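Local coordinates for protein FOKI restriction endonuclease (Planomicrobium okeanokoites, PDB 2FOK) that recognises a specific DNA sequence and, as a type IIS restriction endonuclease, cleaves the DNA with the help of metal ions, at residues T308-I316 with I328-G336. Sequence-based numbering, arbitrary orientation.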
loop_
_atom_site.group_PDB
_atom_site.type_symbol
_atom_site.label_atom_id
_atom_site.label_comp_id
_atom_site.label_asym_id
_atom_site.label_seq_id
_atom_site.Cartn_x
_atom_site.Cartn_y
_atom_site.Cartn_z
ATOM N N THR A 308 -9.060 -11.023 -11.230
ATOM C CA THR A 308 -9.492 -11.517 -12.526
ATOM C C THR A 308 -9.857 -10.359 -13.454
ATOM O O THR A 308 -9.405 -10.300 -14.602
ATOM C CB THR A 308 -10.701 -12.458 -12.387
ATOM O OG1 THR A 308 -10.426 -13.435 -11.377
ATOM C CG2 THR A 308 -10.979 -13.172 -13.698
ATOM N N ARG A 309 -10.668 -9.438 -12.944
ATOM C CA ARG A 309 -11.100 -8.270 -13.709
ATOM C C ARG A 309 -9.904 -7.507 -14.289
ATOM O O ARG A 309 -9.893 -7.153 -15.466
ATOM C CB ARG A 309 -11.931 -7.352 -12.810
ATOM C CG ARG A 309 -12.809 -6.350 -13.543
ATOM C CD ARG A 309 -12.747 -5.008 -12.827
ATOM N NE ARG A 309 -13.711 -4.912 -11.736
ATOM C CZ ARG A 309 -13.465 -4.408 -10.526
ATOM N NH1 ARG A 309 -12.266 -3.935 -10.210
ATOM N NH2 ARG A 309 -14.443 -4.368 -9.630
ATOM N N ARG A 310 -8.898 -7.242 -13.461
ATOM C CA ARG A 310 -7.718 -6.542 -13.949
ATOM C C ARG A 310 -6.924 -7.432 -14.909
ATOM O O ARG A 310 -6.309 -6.937 -15.841
ATOM C CB ARG A 310 -6.847 -6.093 -12.776
ATOM C CG ARG A 310 -7.396 -4.845 -12.088
ATOM C CD ARG A 310 -6.797 -4.620 -10.698
ATOM N NE ARG A 310 -7.457 -3.505 -10.028
ATOM C CZ ARG A 310 -7.381 -3.252 -8.728
ATOM N NH1 ARG A 310 -6.666 -4.033 -7.935
ATOM N NH2 ARG A 310 -8.053 -2.233 -8.211
ATOM N N ALA A 311 -6.959 -8.745 -14.689
ATOM C CA ALA A 311 -6.236 -9.690 -15.546
ATOM C C ALA A 311 -6.821 -9.702 -16.952
ATOM O O ALA A 311 -6.091 -9.688 -17.947
ATOM C CB ALA A 311 -6.299 -11.094 -14.952
ATOM N N LEU A 312 -8.146 -9.737 -17.019
ATOM C CA LEU A 312 -8.854 -9.741 -18.280
ATOM C C LEU A 312 -8.727 -8.414 -19.038
ATOM O O LEU A 312 -8.834 -8.389 -20.261
ATOM C CB LEU A 312 -10.323 -10.074 -18.033
ATOM C CG LEU A 312 -10.517 -11.522 -17.593
ATOM C CD1 LEU A 312 -11.964 -11.780 -17.229
ATOM C CD2 LEU A 312 -10.047 -12.434 -18.724
ATOM N N ILE A 313 -8.517 -7.308 -18.330
ATOM C CA ILE A 313 -8.358 -6.045 -19.029
ATOM C C ILE A 313 -6.965 -6.021 -19.652
ATOM O O ILE A 313 -6.771 -5.502 -20.749
ATOM C CB ILE A 313 -8.519 -4.817 -18.100
ATOM C CG1 ILE A 313 -9.898 -4.815 -17.433
ATOM C CG2 ILE A 313 -8.400 -3.553 -18.918
ATOM C CD1 ILE A 313 -9.972 -3.946 -16.167
ATOM N N LEU A 314 -5.990 -6.575 -18.945
ATOM C CA LEU A 314 -4.628 -6.640 -19.456
ATOM C C LEU A 314 -4.653 -7.412 -20.782
ATOM O O LEU A 314 -4.083 -6.973 -21.779
ATOM C CB LEU A 314 -3.726 -7.385 -18.466
ATOM C CG LEU A 314 -2.383 -6.789 -18.029
ATOM C CD1 LEU A 314 -1.573 -7.857 -17.311
ATOM C CD2 LEU A 314 -1.621 -6.242 -19.214
ATOM N N GLU A 315 -5.324 -8.562 -20.772
ATOM C CA GLU A 315 -5.430 -9.431 -21.939
ATOM C C GLU A 315 -6.006 -8.738 -23.154
ATOM O O GLU A 315 -5.482 -8.876 -24.263
ATOM C CB GLU A 315 -6.305 -10.635 -21.619
ATOM C CG GLU A 315 -5.602 -11.735 -20.859
ATOM C CD GLU A 315 -6.446 -12.985 -20.781
ATOM O OE1 GLU A 315 -7.530 -12.996 -21.404
ATOM O OE2 GLU A 315 -6.028 -13.947 -20.101
ATOM N N ILE A 316 -7.097 -8.007 -22.945
ATOM C CA ILE A 316 -7.759 -7.303 -24.030
ATOM C C ILE A 316 -6.796 -6.322 -24.656
ATOM O O ILE A 316 -6.651 -6.273 -25.877
ATOM C CB ILE A 316 -9.018 -6.567 -23.527
ATOM C CG1 ILE A 316 -10.026 -7.584 -22.978
ATOM C CG2 ILE A 316 -9.660 -5.803 -24.657
ATOM C CD1 ILE A 316 -11.279 -6.967 -22.349
ATOM N N ILE A 328 -13.375 -1.589 -24.575
ATOM C CA ILE A 328 -12.753 -2.427 -23.556
ATOM C C ILE A 328 -13.856 -2.922 -22.637
ATOM O O ILE A 328 -13.877 -4.090 -22.253
ATOM C CB ILE A 328 -11.737 -1.643 -22.703
ATOM C CG1 ILE A 328 -10.462 -1.390 -23.499
ATOM C CG2 ILE A 328 -11.394 -2.433 -21.443
ATOM C CD1 ILE A 328 -9.634 -0.242 -22.954
ATOM N N GLN A 329 -14.768 -2.021 -22.284
ATOM C CA GLN A 329 -15.881 -2.360 -21.405
ATOM C C GLN A 329 -16.744 -3.369 -22.132
ATOM O O GLN A 329 -17.276 -4.306 -21.532
ATOM C CB GLN A 329 -16.707 -1.112 -21.075
ATOM C CG GLN A 329 -18.126 -1.416 -20.598
ATOM C CD GLN A 329 -18.957 -0.168 -20.415
ATOM O OE1 GLN A 329 -18.958 0.720 -21.267
ATOM N NE2 GLN A 329 -19.674 -0.095 -19.304
ATOM N N ASP A 330 -16.874 -3.157 -23.438
ATOM C CA ASP A 330 -17.647 -4.040 -24.301
ATOM C C ASP A 330 -17.026 -5.440 -24.325
ATOM O O ASP A 330 -17.712 -6.438 -24.092
ATOM C CB ASP A 330 -17.662 -3.474 -25.717
ATOM C CG ASP A 330 -19.052 -3.346 -26.274
ATOM O OD1 ASP A 330 -19.775 -4.368 -26.307
ATOM O OD2 ASP A 330 -19.413 -2.223 -26.682
ATOM N N ASN A 331 -15.724 -5.503 -24.614
ATOM C CA ASN A 331 -15.001 -6.773 -24.672
ATOM C C ASN A 331 -15.044 -7.466 -23.315
ATOM O O ASN A 331 -15.108 -8.693 -23.231
ATOM C CB ASN A 331 -13.543 -6.541 -25.086
ATOM C CG ASN A 331 -13.361 -6.499 -26.595
ATOM O OD1 ASN A 331 -12.311 -6.071 -27.095
ATOM N ND2 ASN A 331 -14.386 -6.940 -27.333
ATOM N N LEU A 332 -15.007 -6.664 -22.254
ATOM C CA LEU A 332 -15.066 -7.175 -20.893
ATOM C C LEU A 332 -16.430 -7.815 -20.627
ATOM O O LEU A 332 -16.526 -8.908 -20.060
ATOM C CB LEU A 332 -14.846 -6.026 -19.900
ATOM C CG LEU A 332 -13.784 -6.117 -18.797
ATOM C CD1 LEU A 332 -14.273 -5.296 -17.623
ATOM C CD2 LEU A 332 -13.518 -7.573 -18.377
ATOM N N LYS A 333 -17.489 -7.120 -21.024
ATOM C CA LYS A 333 -18.843 -7.628 -20.810
ATOM C C LYS A 333 -19.045 -9.007 -21.455
ATOM O O LYS A 333 -19.681 -9.884 -20.878
ATOM C CB LYS A 333 -19.865 -6.631 -21.362
ATOM C CG LYS A 333 -21.013 -6.319 -20.413
ATOM C CD LYS A 333 -22.350 -6.308 -21.158
ATOM C CE LYS A 333 -23.524 -6.123 -20.198
ATOM N NZ LYS A 333 -24.694 -5.527 -20.896
ATOM N N LYS A 334 -18.496 -9.197 -22.649
ATOM C CA LYS A 334 -18.631 -10.472 -23.332
ATOM C C LYS A 334 -18.144 -11.609 -22.437
ATOM O O LYS A 334 -18.685 -12.713 -22.483
ATOM C CB LYS A 334 -17.828 -10.470 -24.636
ATOM C CG LYS A 334 -18.587 -11.031 -25.835
ATOM C CD LYS A 334 -17.773 -12.095 -26.580
ATOM C CE LYS A 334 -17.715 -11.804 -28.085
ATOM N NZ LYS A 334 -16.511 -12.382 -28.769
ATOM N N LEU A 335 -17.126 -11.333 -21.624
ATOM C CA LEU A 335 -16.563 -12.339 -20.732
ATOM C C LEU A 335 -17.365 -12.539 -19.454
ATOM O O LEU A 335 -16.986 -13.331 -18.599
ATOM C CB LEU A 335 -15.125 -11.975 -20.379
ATOM C CG LEU A 335 -14.262 -11.596 -21.583
ATOM C CD1 LEU A 335 -12.902 -11.091 -21.108
ATOM C CD2 LEU A 335 -14.105 -12.807 -22.496
ATOM N N GLY A 336 -18.468 -11.821 -19.321
ATOM C CA GLY A 336 -19.287 -11.964 -18.133
ATOM C C GLY A 336 -18.899 -11.042 -16.996
ATOM O O GLY A 336 -19.152 -11.351 -15.836
#
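I316 contributes the largest buried surface, placing CD1 against the helix turn between I328 and L332. I316 CD1 lies 3.6 Å from N331 CB and 3.7 Å from L332 N, and also meets the carbonyl oxygen of I328. CG1 of I316 stands anti to the carbonyl carbon (chi1 -62°), and the extended chi2 of 176° carries CD1 onto the opposing backbone. The other branch, I316 CG2, lies 3.6 Å from N331 OD1 and also near N331 CB, the two side chains crossing at a slant at the exposed border. One turn back, L312 CB meets L332 CD2 at 4.1 Å, while I313 CG1 faces L332 CG; the L332 side chain thus packs against both residues. I313 and I328 cross at about a right angle, touching through their CG2 methyls (4.1 Å). At the other end L312 and L335 meet tip to tip, L335 CD1 sitting 4.0 Å from both CD1 and CD2 of L312. G336 follows with positive phi and closes the helix in a Schellman motif. Side-chain contacts are mainly apolar, though I316 also rests on polar backbone atoms and on the amide oxygen of N331. The axes of the two helical segments, both in the D3 domain of the helix-turn-helix clan, come within 10.1 Å, with 120° between their N-to-C directions. L323 of strand 323-324 touches both I316 and I328, and helix 341-352 packs on I313 and receives salt bridges from R309 and R310 at D347.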